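PDB 6PFX: D-alanyl transferase DltD from Enterococcus faecium TX0133A04, which probably takes part in the D-alanylation of lipoteichoic acid in the Gram-positive cell wall, as a membrane-associated transferase of the DltD family. Local coordinates for residues K215-T220 with A357-R362; S52-S57 with S223-Q228. All coordinates share one frame; numbering follows the deposited sequence.

In the fold
From the N terminus, the chain leaves strand 39-43 and reaches segment 52-57, a turn followed by the start of helix 56-62. Contact 2 joins this turn to 223-228 in helix 219-233 and closes a loop of 165 residues. Just before 223-228 in sequence lies 215-220, the lead-in to the same helix. Contact 1 joins that lead-in to 357-362 in helix 351-365, across 136 residues. The two loops cross, since the segments alternate along the chain. Their centres lie about 10 Å apart, on the same side of the chain's centre. Together they tie helix 219-233 and its lead-in to the turn before helix 56-62 and to helix 351-365, which packs on strand 288-293 of the parallel sheet.

Contact 1 of 2, residues K215-T220 with A357-R362; sequences KQYQET and ADQQIR
Y217 and E219, in the lead-in and first turn of helix 219-233, face helix 351-365, with the closest CA atoms, those of E219 and Q359, 8.4 Å apart. The Y217 hydroxyl carries the contact. CG of Y217 is anti to the backbone N (chi1 -173°), and this directs the ring at the helix. Q359 NE2 donates to Y217 OH over 2.8 Å, coming in at the edge of the ring. The N-H···O angle is 149°, and the ring and amide planes are nearly coplanar. Y217 OH in turn gives a weak hydrogen bond to D358 OD2 at 2.7 Å. The carboxylate and ring planes are 52° apart, and OD1 salt-bridges R65. Helix 351-365 packs against strand 288-293 of the parallel sheet through A357 and I361, consistent with the SGNH-hydrolase-like fold expected of the family. The Q359 chain bends at chi2 and brings its amide across to the incoming segment. E219 CG lies over one face of the Q359 amide, 3.5 Å from its OE1; the two side chains cross at about a right angle. Q359 NE2 also bonds to L355 O, which ties the amide to its own helix. Y63 meets the Y217 ring edge-to-face.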
loop_
_atom_site.group_PDB
_atom_site.type_symbol
_atom_site.label_atom_id
_atom_site.label_comp_id
_atom_site.label_asym_id
_atom_site.label_seq_id
_atom_site.Cartn_x
_atom_site.Cartn_y
_atom_site.Cartn_z
ATOM N N LYS A 215 24.240 -11.637 14.170
ATOM C CA LYS A 215 24.190 -10.665 15.257
ATOM C C LYS A 215 24.429 -9.250 14.746
ATOM O O LYS A 215 23.802 -8.293 15.217
ATOM C CB LYS A 215 25.261 -10.986 16.303
ATOM C CG LYS A 215 25.004 -12.205 17.168
ATOM C CD LYS A 215 26.118 -12.352 18.210
ATOM C CE LYS A 215 25.916 -13.563 19.113
ATOM N NZ LYS A 215 27.013 -13.699 20.121
ATOM N N GLN A 216 25.360 -9.098 13.811
ATOM C CA GLN A 216 25.702 -7.806 13.244
ATOM C C GLN A 216 25.165 -7.727 11.826
ATOM O O GLN A 216 25.272 -8.685 11.054
ATOM C CB GLN A 216 27.216 -7.614 13.212
ATOM C CG GLN A 216 27.869 -7.714 14.574
ATOM C CD GLN A 216 27.459 -6.583 15.501
ATOM O OE1 GLN A 216 27.217 -5.456 15.064
ATOM N NE2 GLN A 216 27.381 -6.884 16.794
ATOM N N TYR A 217 24.602 -6.581 11.481
ATOM C CA TYR A 217 24.070 -6.404 10.141
ATOM C C TYR A 217 25.221 -6.334 9.147
ATOM O O TYR A 217 26.158 -5.550 9.315
ATOM C CB TYR A 217 23.269 -5.113 10.090
ATOM C CG TYR A 217 22.523 -4.895 8.806
ATOM C CD1 TYR A 217 23.162 -4.384 7.683
ATOM C CD2 TYR A 217 21.177 -5.185 8.728
ATOM C CE1 TYR A 217 22.473 -4.186 6.507
ATOM C CE2 TYR A 217 20.478 -4.977 7.565
ATOM C CZ TYR A 217 21.131 -4.460 6.466
ATOM O OH TYR A 217 20.453 -4.260 5.285
ATOM N N GLN A 218 25.146 -7.155 8.107
ATOM C CA GLN A 218 26.165 -7.198 7.058
ATOM C C GLN A 218 25.402 -7.587 5.798
ATOM O O GLN A 218 24.890 -8.707 5.710
ATOM C CB GLN A 218 27.254 -8.205 7.420
ATOM C CG GLN A 218 28.647 -7.820 6.932
ATOM C CD GLN A 218 28.740 -7.741 5.416
ATOM O OE1 GLN A 218 28.103 -8.518 4.709
ATOM N NE2 GLN A 218 29.538 -6.798 4.909
ATOM N N GLU A 219 25.265 -6.648 4.855
ATOM C CA GLU A 219 24.359 -6.866 3.730
ATOM C C GLU A 219 24.711 -8.124 2.942
ATOM O O GLU A 219 23.809 -8.819 2.468
ATOM C CB GLU A 219 24.296 -5.636 2.825
ATOM C CG GLU A 219 23.240 -5.728 1.763
ATOM C CD GLU A 219 23.703 -6.556 0.573
ATOM O OE1 GLU A 219 24.932 -6.784 0.463
ATOM O OE2 GLU A 219 22.848 -6.997 -0.238
ATOM N N THR A 220 26.005 -8.428 2.770
ATOM C CA THR A 220 26.362 -9.567 1.925
ATOM C C THR A 220 26.105 -10.887 2.641
ATOM O O THR A 220 25.643 -11.846 2.016
ATOM C CB THR A 220 27.818 -9.479 1.476
ATOM O OG1 THR A 220 28.010 -8.285 0.715
ATOM C CG2 THR A 220 28.217 -10.674 0.595
ATOM N N ALA A 357 15.054 -3.733 -0.510
ATOM C CA ALA A 357 14.274 -2.615 -0.005
ATOM C C ALA A 357 14.918 -2.042 1.245
ATOM O O ALA A 357 14.938 -0.819 1.436
ATOM C CB ALA A 357 12.837 -3.074 0.237
ATOM N N ASP A 358 15.471 -2.913 2.096
ATOM C CA ASP A 358 16.078 -2.439 3.325
ATOM C C ASP A 358 17.227 -1.478 3.057
ATOM O O ASP A 358 17.532 -0.638 3.910
ATOM C CB ASP A 358 16.569 -3.591 4.198
ATOM C CG ASP A 358 16.933 -3.120 5.599
ATOM O OD1 ASP A 358 16.061 -2.487 6.226
ATOM O OD2 ASP A 358 18.087 -3.329 6.051
ATOM N N GLN A 359 17.909 -1.615 1.914
ATOM C CA GLN A 359 19.021 -0.722 1.603
ATOM C C GLN A 359 18.561 0.714 1.407
ATOM O O GLN A 359 19.381 1.638 1.465
ATOM C CB GLN A 359 19.773 -1.216 0.374
ATOM C CG GLN A 359 20.198 -2.687 0.465
ATOM C CD GLN A 359 20.815 -3.082 1.794
ATOM O OE1 GLN A 359 21.821 -2.515 2.216
ATOM N NE2 GLN A 359 20.199 -4.046 2.478
ATOM N N GLN A 360 17.286 0.919 1.120
ATOM C CA GLN A 360 16.738 2.262 1.042
ATOM C C GLN A 360 15.865 2.595 2.236
ATOM O O GLN A 360 15.851 3.751 2.658
ATOM C CB GLN A 360 16.011 2.462 -0.292
ATOM C CG GLN A 360 17.014 2.313 -1.466
ATOM C CD GLN A 360 16.411 2.551 -2.828
ATOM O OE1 GLN A 360 15.773 3.581 -3.075
ATOM N NE2 GLN A 360 16.622 1.600 -3.735
ATOM N N ILE A 361 15.183 1.608 2.828
ATOM C CA ILE A 361 14.376 1.877 4.016
ATOM C C ILE A 361 15.260 2.303 5.180
ATOM O O ILE A 361 14.962 3.274 5.885
ATOM C CB ILE A 361 13.537 0.644 4.409
ATOM C CG1 ILE A 361 12.427 0.381 3.392
ATOM C CG2 ILE A 361 13.013 0.785 5.858
ATOM C CD1 ILE A 361 11.851 -1.048 3.500
ATOM N N ARG A 362 16.340 1.554 5.422
ATOM C CA ARG A 362 17.175 1.785 6.595
ATOM C C ARG A 362 17.781 3.179 6.611
ATOM O O ARG A 362 17.578 3.899 7.606
ATOM C CB ARG A 362 18.258 0.692 6.699
ATOM C CG ARG A 362 19.089 0.732 7.995
ATOM C CD ARG A 362 20.358 -0.120 7.886
ATOM N NE ARG A 362 21.177 0.310 6.756
ATOM C CZ ARG A 362 21.865 1.449 6.711
ATOM N NH1 ARG A 362 21.847 2.291 7.740
ATOM N NH2 ARG A 362 22.574 1.745 5.630
#

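Contact 2 of 2, residues S52-S57 with S223-Q228; sequences SPFHPS and SILANQ
F54 packs against A226 and L225 on one side of helix 219-233, and no hydrogen bond crosses between the two segments. In a CH-pi contact, the A226 methyl sits over one face of the F54 ring, with CB 3.8 Å from the ring centroid and 24° off the normal. It is displaced toward the rim, and A226 CB comes within 3.5 Å of F54 CZ. F54 CZ also reaches the helix backbone, 3.4 Å from A226 N. On the opposite face of the ring lies P53 CB, over its centre, so the ring is held between its own neighbour and the helix.

The second apolar contact is at the ring edge. L225 CG lies near the ring plane, 3.9 Å from F54 CZ. CG of F54 is anti to the carbonyl carbon (chi1 -46°), which carries the ring out from the turn to the helix.

Polar bonds shape the turn that presents F54. Residues S52 to H55 form a type I beta turn, and S52 OG accepts from F54 N at 3.1 Å in an ST turn. H55 is the N-cap of helix 56-62. H55 ND1 accepts from S57 N at 2.9 Å, while NE2 donates to L48 O.

W351 of helix 351-365 touches both F54 and A226. P53 rests on E209 of helix 203-210, and P56 and S57 lie against P69 of strand 68-71 in the parallel sheet.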
loop_
_atom_site.group_PDB
_atom_site.type_symbol
_atom_site.label_atom_id
_atom_site.label_comp_id
_atom_site.label_asym_id
_atom_site.label_seq_id
_atom_site.Cartn_x
_atom_site.Cartn_y
_atom_site.Cartn_z
ATOM N N SER A 52 9.696 -13.220 6.744
ATOM C CA SER A 52 10.906 -14.000 6.548
ATOM C C SER A 52 11.981 -13.246 7.323
ATOM O O SER A 52 11.708 -12.165 7.869
ATOM C CB SER A 52 11.287 -14.052 5.079
ATOM O OG SER A 52 11.856 -12.824 4.658
ATOM N N PRO A 53 13.213 -13.747 7.374
ATOM C CA PRO A 53 14.266 -12.998 8.079
ATOM C C PRO A 53 14.505 -11.598 7.526
ATOM O O PRO A 53 15.086 -10.771 8.242
ATOM C CB PRO A 53 15.504 -13.899 7.937
ATOM C CG PRO A 53 14.936 -15.279 7.729
ATOM C CD PRO A 53 13.681 -15.069 6.914
ATOM N N PHE A 54 14.035 -11.294 6.304
ATOM C CA PHE A 54 14.338 -10.038 5.610
ATOM C C PHE A 54 13.182 -9.054 5.591
ATOM O O PHE A 54 13.352 -7.924 5.118
ATOM C CB PHE A 54 14.841 -10.347 4.192
ATOM C CG PHE A 54 15.855 -11.431 4.203
ATOM C CD1 PHE A 54 17.148 -11.176 4.634
ATOM C CD2 PHE A 54 15.490 -12.731 3.919
ATOM C CE1 PHE A 54 18.076 -12.187 4.733
ATOM C CE2 PHE A 54 16.425 -13.756 4.002
ATOM C CZ PHE A 54 17.713 -13.485 4.415
ATOM N N HIS A 55 12.038 -9.441 6.126
ATOM C CA HIS A 55 10.892 -8.556 6.244
ATOM C C HIS A 55 11.222 -7.347 7.115
ATOM O O HIS A 55 11.997 -7.457 8.071
ATOM C CB HIS A 55 9.782 -9.400 6.870
ATOM C CG HIS A 55 8.488 -8.687 7.040
ATOM N ND1 HIS A 55 8.258 -7.803 8.071
ATOM C CD2 HIS A 55 7.341 -8.744 6.327
ATOM C CE1 HIS A 55 7.027 -7.335 7.980
ATOM N NE2 HIS A 55 6.452 -7.885 6.924
ATOM N N PRO A 56 10.661 -6.171 6.794
ATOM C CA PRO A 56 11.023 -4.951 7.539
ATOM C C PRO A 56 10.847 -5.049 9.043
ATOM O O PRO A 56 11.617 -4.438 9.794
ATOM C CB PRO A 56 10.093 -3.875 6.948
ATOM C CG PRO A 56 9.691 -4.396 5.605
ATOM C CD PRO A 56 9.732 -5.903 5.683
ATOM N N SER A 57 9.826 -5.763 9.512
ATOM C CA SER A 57 9.619 -5.848 10.949
ATOM C C SER A 57 10.679 -6.721 11.611
ATOM O O SER A 57 11.070 -6.456 12.754
ATOM C CB SER A 57 8.230 -6.412 11.243
ATOM O OG SER A 57 7.203 -5.600 10.688
ATOM N N SER A 223 22.534 -11.250 2.114
ATOM C CA SER A 223 22.236 -11.656 0.745
ATOM C C SER A 223 22.499 -13.143 0.541
ATOM O O SER A 223 21.688 -13.849 -0.071
ATOM C CB SER A 223 23.096 -10.827 -0.207
ATOM O OG SER A 223 22.918 -11.233 -1.547
ATOM N N ILE A 224 23.630 -13.634 1.053
ATOM C CA ILE A 224 23.946 -15.054 0.955
ATOM C C ILE A 224 22.859 -15.884 1.615
ATOM O O ILE A 224 22.413 -16.900 1.068
ATOM C CB ILE A 224 25.326 -15.329 1.574
ATOM C CG1 ILE A 224 26.421 -14.793 0.659
ATOM C CG2 ILE A 224 25.501 -16.816 1.843
ATOM C CD1 ILE A 224 27.753 -14.698 1.348
ATOM N N LEU A 225 22.406 -15.457 2.797
ATOM C CA LEU A 225 21.361 -16.188 3.500
ATOM C C LEU A 225 20.054 -16.135 2.722
ATOM O O LEU A 225 19.349 -17.146 2.618
ATOM C CB LEU A 225 21.185 -15.629 4.912
ATOM C CG LEU A 225 20.057 -16.249 5.737
ATOM C CD1 LEU A 225 20.340 -17.676 6.084
ATOM C CD2 LEU A 225 19.832 -15.436 7.012
ATOM N N ALA A 226 19.721 -14.971 2.151
ATOM C CA ALA A 226 18.495 -14.865 1.364
ATOM C C ALA A 226 18.533 -15.790 0.151
ATOM O O ALA A 226 17.514 -16.392 -0.219
ATOM C CB ALA A 226 18.250 -13.413 0.940
ATOM N N ASN A 227 19.694 -15.892 -0.500
ATOM C CA ASN A 227 19.830 -16.798 -1.631
ATOM C C ASN A 227 19.728 -18.249 -1.182
ATOM O O ASN A 227 19.120 -19.073 -1.878
ATOM C CB ASN A 227 21.156 -16.555 -2.347
ATOM C CG ASN A 227 21.140 -15.316 -3.209
ATOM O OD1 ASN A 227 20.092 -14.879 -3.686
ATOM N ND2 ASN A 227 22.317 -14.769 -3.457
ATOM N N GLN A 228 20.291 -18.579 -0.011
ATOM C CA GLN A 228 20.199 -19.955 0.469
ATOM C C GLN A 228 18.757 -20.327 0.791
ATOM O O GLN A 228 18.279 -21.397 0.395
ATOM C CB GLN A 228 21.082 -20.178 1.692
ATOM C CG GLN A 228 22.568 -20.079 1.427
ATOM C CD GLN A 228 23.390 -19.992 2.707
ATOM O OE1 GLN A 228 22.879 -19.632 3.768
ATOM N NE2 GLN A 228 24.672 -20.325 2.610
#